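Local coordinates for oxidoreductase, short-chain dehydrogenase/reductase family (Aeromonas hydrophila subsp. hydrophila, PDB 3L6E), which is probably a nucleotide-binding oxidoreductase of the short-chain dehydrogenase/reductase type, possibly reducing 3-dehydrosphinganine in sphingolipid metabolism, at residues Asn175-Ser183 against Phe197-Met207. Numbering follows the deposited sequence.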
ATOM      1  N   ASN A 175       1.168  -2.632   8.509  1.00 19.55           N
ATOM      2  CA  ASN A 175       2.624  -2.699   8.373  1.00 20.06           C
ATOM      3  C   ASN A 175       3.080  -1.901   7.142  1.00 18.69           C
ATOM      4  O   ASN A 175       2.598  -2.129   6.062  1.00 18.86           O
ATOM      5  CB  ASN A 175       3.074  -4.151   8.283  1.00 22.01           C
ATOM      6  CG  ASN A 175       2.826  -4.932   9.558  1.00 26.75           C
ATOM      7  OD1 ASN A 175       2.807  -4.387  10.667  1.00 23.70           O
ATOM      8  ND2 ASN A 175       2.652  -6.232   9.407  1.00 24.32           N
ATOM      9  N   LEU A 176       3.998  -0.961   7.321  1.00 18.22           N
ATOM     10  CA  LEU A 176       4.391  -0.050   6.246  1.00 18.13           C
ATOM     11  C   LEU A 176       5.883  -0.223   5.935  1.00 18.96           C
ATOM     12  O   LEU A 176       6.693  -0.231   6.848  1.00 18.17           O
ATOM     13  CB  LEU A 176       4.113   1.407   6.654  1.00 17.28           C
ATOM     14  CG  LEU A 176       2.724   1.696   7.264  1.00 26.36           C
ATOM     15  CD1 LEU A 176       2.711   2.987   8.049  1.00 18.43           C
ATOM     16  CD2 LEU A 176       1.625   1.701   6.228  1.00 16.72           C
ATOM     17  N   TYR A 177       6.215  -0.335   4.644  1.00 19.10           N
ATOM     18  CA  TYR A 177       7.562  -0.660   4.192  1.00 20.66           C
ATOM     19  C   TYR A 177       8.152   0.366   3.209  1.00 20.90           C
ATOM     20  O   TYR A 177       8.063   0.190   1.997  1.00 22.42           O
ATOM     21  CB  TYR A 177       7.550  -2.047   3.539  1.00 20.74           C
ATOM     22  CG  TYR A 177       7.020  -3.148   4.428  1.00 23.43           C
ATOM     23  CD1 TYR A 177       5.625  -3.312   4.647  1.00 21.10           C
ATOM     24  CD2 TYR A 177       7.892  -4.046   5.029  1.00 20.85           C
ATOM     25  CE1 TYR A 177       5.143  -4.351   5.448  1.00 23.16           C
ATOM     26  CE2 TYR A 177       7.432  -5.083   5.825  1.00 22.97           C
ATOM     27  CZ  TYR A 177       6.059  -5.241   6.029  1.00 21.79           C
ATOM     28  OH  TYR A 177       5.621  -6.263   6.850  1.00 23.82           O
ATOM     29  N   PRO A 178       8.699   1.460   3.721  1.00 20.89           N
ATOM     30  CA  PRO A 178       9.450   2.383   2.865  1.00 22.50           C
ATOM     31  C   PRO A 178      10.837   1.815   2.631  1.00 24.39           C
ATOM     32  O   PRO A 178      11.622   1.788   3.566  1.00 24.98           O
ATOM     33  CB  PRO A 178       9.615   3.636   3.739  1.00 22.19           C
ATOM     34  CG  PRO A 178       8.954   3.333   5.060  1.00 34.91           C
ATOM     35  CD  PRO A 178       8.737   1.858   5.137  1.00 21.20           C
ATOM     36  N   SER A 179      11.129   1.360   1.417  1.00 25.81           N
ATOM     37  CA  SER A 179      12.465   0.865   1.069  1.00 27.53           C
ATOM     38  C   SER A 179      13.251   1.904   0.300  1.00 30.29           C
ATOM     39  O   SER A 179      12.907   2.236  -0.840  1.00 29.81           O
ATOM     40  CB  SER A 179      12.380  -0.396   0.215  1.00 26.77           C
ATOM     41  OG  SER A 179      12.216  -1.542   1.019  1.00 41.06           O
ATOM     42  N   GLY A 180      14.313   2.413   0.920  1.00 32.79           N
ATOM     43  CA  GLY A 180      15.237   3.310   0.228  1.00 34.69           C
ATOM     44  C   GLY A 180      15.291   4.698   0.826  1.00 36.71           C
ATOM     45  O   GLY A 180      15.479   5.685   0.108  1.00 37.01           O
ATOM     46  N   ILE A 181      15.130   4.776   2.141  1.00 38.79           N
ATOM     47  CA  ILE A 181      15.232   6.042   2.842  1.00 42.03           C
ATOM     48  C   ILE A 181      16.717   6.371   3.129  1.00 45.72           C
ATOM     49  O   ILE A 181      17.559   5.469   3.200  1.00 46.01           O
ATOM     50  CB  ILE A 181      14.336   6.050   4.113  1.00 41.79           C
ATOM     51  CG1 ILE A 181      13.900   7.476   4.468  1.00 52.11           C
ATOM     52  CG2 ILE A 181      15.004   5.325   5.282  1.00 52.31           C
ATOM     53  CD1 ILE A 181      12.608   7.918   3.783  1.00 41.14           C
ATOM     54  N   ARG A 182      17.037   7.656   3.266  1.00 48.96           N
ATOM     55  CA  ARG A 182      18.440   8.110   3.366  1.00 52.19           C
ATOM     56  C   ARG A 182      19.073   8.005   4.760  1.00 54.45           C
ATOM     57  O   ARG A 182      18.364   7.995   5.771  1.00 54.25           O
ATOM     58  CB  ARG A 182      18.576   9.548   2.843  1.00 52.92           C
ATOM     59  CG  ARG A 182      17.346  10.437   3.050  1.00 62.74           C
ATOM     60  CD  ARG A 182      17.612  11.890   2.646  1.00 53.85           C
ATOM     61  NE  ARG A 182      18.450  12.008   1.446  1.00 63.06           N
ATOM     62  CZ  ARG A 182      18.014  12.325   0.227  1.00 54.45           C
ATOM     63  NH1 ARG A 182      18.879  12.400  -0.780  1.00 62.93           N
ATOM     64  NH2 ARG A 182      16.725  12.572   0.007  1.00 63.07           N
ATOM     65  N   SER A 183      20.411   7.920   4.788  1.00 56.90           N
ATOM     66  CA  SER A 183      21.231   8.057   6.014  1.00 59.22           C
ATOM     67  C   SER A 183      22.733   7.997   5.704  1.00 61.42           C
ATOM     68  O   SER A 183      23.148   7.303   4.770  1.00 61.80           O
ATOM     69  CB  SER A 183      20.875   6.992   7.060  1.00 59.47           C
ATOM     70  OG  SER A 183      21.488   7.273   8.310  1.00 58.85           O
ATOM     71  N   PHE A 197      17.500   7.692  -1.708  1.00 36.14           N
ATOM     72  CA  PHE A 197      16.983   8.810  -2.493  1.00 35.31           C
ATOM     73  C   PHE A 197      15.485   9.091  -2.217  1.00 33.68           C
ATOM     74  O   PHE A 197      14.972  10.119  -2.640  1.00 33.82           O
ATOM     75  CB  PHE A 197      17.235   8.584  -3.990  1.00 35.89           C
ATOM     76  CG  PHE A 197      17.679   9.824  -4.737  1.00 48.32           C
ATOM     77  CD1 PHE A 197      18.869   9.819  -5.471  1.00 36.64           C
ATOM     78  CD2 PHE A 197      16.912  10.992  -4.718  1.00 36.53           C
ATOM     79  CE1 PHE A 197      19.288  10.957  -6.163  1.00 48.44           C
ATOM     80  CE2 PHE A 197      17.321  12.133  -5.403  1.00 48.36           C
ATOM     81  CZ  PHE A 197      18.513  12.118  -6.129  1.00 36.94           C
HETATM   82  N   MSE A 198      14.796   8.191  -1.513  1.00 31.87           N
HETATM   83  CA  MSE A 198      13.413   8.444  -1.065  1.00 30.84           C
HETATM   84  C   MSE A 198      13.388   9.522   0.021  1.00 27.67           C
HETATM   85  O   MSE A 198      14.066   9.405   1.033  1.00 26.21           O
HETATM   86  CB  MSE A 198      12.759   7.158  -0.543  1.00 33.31           C
HETATM   87  CG  MSE A 198      11.341   7.324   0.051  1.00 27.67           C
HETATM   88 SE   MSE A 198      10.597   5.656   0.795  0.94 38.23          SE
HETATM   89  CE  MSE A 198      10.891   4.488  -0.731  1.00 27.66           C
ATOM     90  N   THR A 199      12.618  10.583  -0.193  1.00 26.41           N
ATOM     91  CA  THR A 199      12.511  11.632   0.829  1.00 25.18           C
ATOM     92  C   THR A 199      11.499  11.221   1.893  1.00 23.63           C
ATOM     93  O   THR A 199      10.533  10.547   1.580  1.00 23.02           O
ATOM     94  CB  THR A 199      12.105  13.010   0.243  1.00 24.88           C
ATOM     95  OG1 THR A 199      10.725  13.007  -0.127  1.00 32.53           O
ATOM     96  CG2 THR A 199      12.953  13.374  -0.954  1.00 32.53           C
ATOM     97  N   PRO A 200      11.711  11.636   3.148  1.00 23.47           N
ATOM     98  CA  PRO A 200      10.694  11.428   4.205  1.00 23.76           C
ATOM     99  C   PRO A 200       9.304  11.976   3.844  1.00 23.53           C
ATOM    100  O   PRO A 200       8.280  11.317   4.091  1.00 23.76           O
ATOM    101  CB  PRO A 200      11.257  12.228   5.383  1.00 24.01           C
ATOM    102  CG  PRO A 200      12.725  12.292   5.148  1.00 33.63           C
ATOM    103  CD  PRO A 200      12.918  12.306   3.663  1.00 23.57           C
ATOM    104  N   GLU A 201       9.282  13.167   3.255  1.00 23.08           N
ATOM    105  CA  GLU A 201       8.050  13.871   2.931  1.00 23.56           C
ATOM    106  C   GLU A 201       7.143  13.044   2.037  1.00 22.82           C
ATOM    107  O   GLU A 201       5.964  12.862   2.353  1.00 23.41           O
ATOM    108  CB  GLU A 201       8.353  15.228   2.262  1.00 24.48           C
ATOM    109  CG  GLU A 201       8.975  16.275   3.174  1.00 42.36           C
ATOM    110  CD  GLU A 201      10.398  15.943   3.610  1.00 24.63           C
ATOM    111  OE1 GLU A 201      11.155  15.330   2.827  1.00 42.22           O
ATOM    112  OE2 GLU A 201      10.755  16.319   4.749  1.00 42.55           O
ATOM    113  N   ASP A 202       7.704  12.538   0.940  1.00 21.55           N
ATOM    114  CA  ASP A 202       6.989  11.687  -0.005  1.00 20.26           C
ATOM    115  C   ASP A 202       6.588  10.346   0.643  1.00 20.05           C
ATOM    116  O   ASP A 202       5.450   9.867   0.464  1.00 19.44           O
ATOM    117  CB  ASP A 202       7.854  11.404  -1.230  1.00 19.69           C
ATOM    118  CG  ASP A 202       8.058  12.616  -2.141  1.00 21.83           C
ATOM    119  OD1 ASP A 202       7.330  13.642  -2.070  1.00 19.11           O
ATOM    120  OD2 ASP A 202       8.967  12.501  -2.984  1.00 20.09           O
ATOM    121  N   ALA A 203       7.516   9.747   1.389  1.00 19.62           N
ATOM    122  CA  ALA A 203       7.228   8.486   2.083  1.00 19.98           C
ATOM    123  C   ALA A 203       6.000   8.707   2.995  1.00 20.07           C
ATOM    124  O   ALA A 203       4.966   8.079   2.804  1.00 19.87           O
ATOM    125  CB  ALA A 203       8.449   8.001   2.871  1.00 19.68           C
ATOM    126  N   ALA A 204       6.112   9.658   3.919  1.00 20.37           N
ATOM    127  CA  ALA A 204       5.020  10.031   4.833  1.00 21.03           C
ATOM    128  C   ALA A 204       3.654  10.222   4.155  1.00 21.69           C
ATOM    129  O   ALA A 204       2.626   9.750   4.670  1.00 21.35           O
ATOM    130  CB  ALA A 204       5.389  11.303   5.634  1.00 20.23           C
ATOM    131  N   ALA A 205       3.664  10.903   3.012  1.00 22.09           N
ATOM    132  CA  ALA A 205       2.437  11.267   2.298  1.00 22.35           C
ATOM    133  C   ALA A 205       1.690  10.050   1.791  1.00 23.14           C
ATOM    134  O   ALA A 205       0.454   9.986   1.913  1.00 23.69           O
ATOM    135  CB  ALA A 205       2.731  12.277   1.155  1.00 21.85           C
ATOM    136  N   TYR A 206       2.425   9.080   1.232  1.00 23.18           N
ATOM    137  CA  TYR A 206       1.838   7.780   0.890  1.00 23.41           C
ATOM    138  C   TYR A 206       1.280   7.067   2.108  1.00 23.87           C
ATOM    139  O   TYR A 206       0.190   6.519   2.051  1.00 22.52           O
ATOM    140  CB  TYR A 206       2.858   6.835   0.246  1.00 22.43           C
ATOM    141  CG  TYR A 206       3.122   7.111  -1.209  1.00 20.95           C
ATOM    142  CD1 TYR A 206       2.075   7.156  -2.134  1.00 21.98           C
ATOM    143  CD2 TYR A 206       4.414   7.341  -1.661  1.00 21.38           C
ATOM    144  CE1 TYR A 206       2.327   7.424  -3.477  1.00 20.60           C
ATOM    145  CE2 TYR A 206       4.666   7.591  -2.981  1.00 20.51           C
ATOM    146  CZ  TYR A 206       3.630   7.622  -3.882  1.00 20.98           C
ATOM    147  OH  TYR A 206       3.921   7.886  -5.201  1.00 20.86           O
HETATM  148  N   MSE A 207       2.065   7.057   3.184  1.00 25.83           N
HETATM  149  CA  MSE A 207       1.736   6.341   4.414  1.00 28.49           C
HETATM  150  C   MSE A 207       0.477   6.931   5.074  1.00 26.67           C
HETATM  151  O   MSE A 207      -0.431   6.191   5.453  1.00 26.72           O
HETATM  152  CB  MSE A 207       2.925   6.353   5.387  1.00 32.56           C
HETATM  153  CG  MSE A 207       4.147   5.581   4.896  1.00 29.83           C
HETATM  154 SE   MSE A 207       5.765   5.787   6.018  0.98 40.81          SE
HETATM  155  CE  MSE A 207       5.329   4.585   7.435  1.00 29.38           C
TER
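Phe197 begins the contact through its backbone: its N makes a weak hydrogen bond to Gly180 O, while its CA lies over one face of the Arg182 guanidinium. The same Gly180 oxygen takes the firmer bond from Met198 N, 3.1 Å long with an N-H...O angle of 149°. Selenomethionine Met198 then runs out along the strand, CG anti to its backbone N (chi1 176°), until the bend at chi3 leaves SE 3.7 Å from Pro178 CB. Ile181 CD1 fits into the turn where the chain enters the helix, 3.4 Å from Met198 O, with Met198 CG and Pro200 CD as apolar neighbours. Thr199 caps that helix: OG1 accepts from Asp202 N at 3.2 Å, almost straight at 167°, and CG2 meets the edge of the Arg182 guanidinium in its plane. Ser216 of the second subunit bonds to Thr199 N and Asp202 OD2, so the helix start also belongs to the dimer interface. One turn on, Ala203 CB joins the neighbours of Ile181 CD1, 4.3 Å away. Met207 finishes the walk, its SE 4.1 Å from Pro178 CG. The example illustrates how a helix can be seated on a Rossmann sheet: helix 200-207 runs roughly antiparallel to strand 175-181, and two N-H groups on one carbonyl, with apolar packing beside them, would hold its capped start against the strand's end.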